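PDB 3N08: putative PhosphatidylEthanolamine-Binding Protein (PEBP) from Chlamydia trachomatis, which is of unknown function but, as a homolog of Raf kinase inhibitor protein, may bind phospholipid head groups or other small phosphorylated ligands. Local coordinates for residues B[35-40]-B[114-119]. Numbering follows the deposited sequence. Where two conformers were deposited one is given.
Sequences SDVPRE and AYALDV
Pro38 and Ala116 meet where a loop lies over the end of a strand, an example of how a methyl group can carry most of a small apolar contact. The Ala116 CB points toward residues 35-40 and takes the ring carbon CD of Pro38 at 4.1 Å. Val37 adds one branch: with CG1 anti to the backbone N (chi1 177°), that methyl lies 4.4 Å from the same Ala116 CB. Met4, Ala41 and Leu44 also touch the Ala116 side chain, while the Pro38 ring reaches across to Ile141 and Ala142 of the neighbouring strand 140-150.

Farther along, the contact passes to the Glu40 carbonyl, which faces Asp118. The carbonyl oxygen of Glu40 stands 3.9 Å from Asp118 CA, with Asp118 CB slightly more distant, and this is van der Waals packing. The carboxylate of Asp118 leads away from the loop, and its OD1 makes a weak hydrogen bond to His139 ND1.

No hydrogen bond joins the two segments, and they bury just 132 Å² together. The contact is loop-on-sheet packing: the connection from strand 32-35 to strand 43-50 covers the end of strand 108-117, joining the small antiparallel sheet to the large mixed sheet of the PEBP-type beta fold.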
loop_
_atom_site.group_PDB
_atom_site.type_symbol
_atom_site.label_atom_id
_atom_site.label_comp_id
_atom_site.label_asym_id
_atom_site.label_seq_id
_atom_site.Cartn_x
_atom_site.Cartn_y
_atom_site.Cartn_z
ATOM N N SER B 35 -4.390 5.362 -4.556
ATOM C CA SER B 35 -3.820 6.577 -4.014
ATOM C C SER B 35 -2.312 6.496 -4.031
ATOM O O SER B 35 -1.721 5.438 -4.244
ATOM C CB SER B 35 -4.344 6.848 -2.610
ATOM O OG SER B 35 -3.904 5.842 -1.718
ATOM N N ASP B 36 -1.697 7.646 -3.844
ATOM C CA ASP B 36 -0.247 7.784 -3.880
ATOM C C ASP B 36 0.315 7.304 -5.224
ATOM O O ASP B 36 1.376 6.703 -5.303
ATOM C CB ASP B 36 0.437 7.057 -2.704
ATOM C CG ASP B 36 -0.034 7.542 -1.355
ATOM O OD1 ASP B 36 -0.389 8.730 -1.246
ATOM O OD2 ASP B 36 -0.009 6.747 -0.391
ATOM N N VAL B 37 -0.413 7.575 -6.296
ATOM C CA VAL B 37 0.048 7.216 -7.628
ATOM C C VAL B 37 1.207 8.149 -8.014
ATOM O O VAL B 37 1.092 9.359 -7.850
ATOM C CB VAL B 37 -1.109 7.329 -8.678
ATOM C CG1 VAL B 37 -0.611 7.024 -10.071
ATOM C CG2 VAL B 37 -2.278 6.424 -8.305
ATOM N N PRO B 38 2.307 7.588 -8.515
ATOM C CA PRO B 38 3.446 8.442 -8.886
ATOM C C PRO B 38 3.038 9.534 -9.871
ATOM O O PRO B 38 2.256 9.285 -10.783
ATOM C CB PRO B 38 4.417 7.468 -9.563
ATOM C CG PRO B 38 3.968 6.107 -9.227
ATOM C CD PRO B 38 2.571 6.149 -8.697
ATOM N N ARG B 39 3.593 10.733 -9.710
ATOM C CA ARG B 39 3.232 11.855 -10.578
ATOM C C ARG B 39 3.555 11.572 -12.049
ATOM O O ARG B 39 2.862 12.065 -12.938
ATOM C CB ARG B 39 3.937 13.134 -10.117
ATOM C CG ARG B 39 3.547 14.374 -10.898
ATOM N N GLU B 40 4.572 10.750 -12.293
ATOM C CA GLU B 40 4.989 10.403 -13.656
ATOM C C GLU B 40 4.049 9.425 -14.369
ATOM O O GLU B 40 4.168 9.198 -15.566
ATOM C CB GLU B 40 6.399 9.808 -13.620
ATOM C CG GLU B 40 7.483 10.829 -13.272
ATOM C CD GLU B 40 7.357 12.116 -14.077
ATOM O OE1 GLU B 40 7.626 12.087 -15.299
ATOM O OE2 GLU B 40 6.982 13.157 -13.486
ATOM N N ALA B 114 -2.740 -3.488 -9.080
ATOM C CA ALA B 114 -2.701 -2.228 -9.785
ATOM C C ALA B 114 -1.288 -1.969 -10.293
ATOM O O ALA B 114 -0.288 -2.275 -9.617
ATOM C CB ALA B 114 -3.137 -1.090 -8.880
ATOM N N TYR B 115 -1.205 -1.382 -11.471
ATOM C CA TYR B 115 0.058 -1.016 -12.088
ATOM C C TYR B 115 -0.048 0.426 -12.562
ATOM O O TYR B 115 -0.975 0.758 -13.272
ATOM C CB TYR B 115 0.366 -1.925 -13.300
ATOM C CG TYR B 115 0.262 -3.410 -13.025
ATOM C CD1 TYR B 115 -0.963 -4.045 -13.072
ATOM C CD2 TYR B 115 1.375 -4.180 -12.741
ATOM C CE1 TYR B 115 -1.082 -5.404 -12.838
ATOM C CE2 TYR B 115 1.249 -5.558 -12.506
ATOM C CZ TYR B 115 0.017 -6.146 -12.559
ATOM O OH TYR B 115 -0.136 -7.506 -12.337
ATOM N N ALA B 116 0.943 1.245 -12.221
ATOM C CA ALA B 116 1.065 2.585 -12.779
ATOM C C ALA B 116 2.064 2.513 -13.921
ATOM O O ALA B 116 3.175 1.991 -13.759
ATOM C CB ALA B 116 1.561 3.574 -11.721
ATOM N N LEU B 117 1.667 3.046 -15.072
ATOM C CA LEU B 117 2.524 3.072 -16.266
ATOM C C LEU B 117 2.931 4.495 -16.620
ATOM O O LEU B 117 2.172 5.440 -16.371
ATOM C CB LEU B 117 1.790 2.486 -17.472
ATOM C CG LEU B 117 1.062 1.164 -17.342
ATOM C CD1 LEU B 117 0.575 0.740 -18.724
ATOM C CD2 LEU B 117 1.964 0.107 -16.761
ATOM N N ASP B 118 4.098 4.640 -17.238
ATOM C CA ASP B 118 4.528 5.945 -17.742
ATOM C C ASP B 118 4.136 6.197 -19.201
ATOM O O ASP B 118 4.713 7.070 -19.863
ATOM C CB ASP B 118 6.035 6.101 -17.570
ATOM C CG ASP B 118 6.819 5.043 -18.320
ATOM O OD1 ASP B 118 6.273 4.297 -19.162
ATOM O OD2 ASP B 118 8.054 4.996 -18.102
ATOM N N VAL B 119 3.161 5.448 -19.694
ATOM C CA VAL B 119 2.636 5.623 -21.027
ATOM C C VAL B 119 1.140 5.318 -20.986
ATOM O O VAL B 119 0.638 4.695 -20.029
ATOM C CB VAL B 119 3.282 4.673 -22.070
ATOM C CG1 VAL B 119 4.804 4.885 -22.160
ATOM C CG2 VAL B 119 2.942 3.216 -21.792
#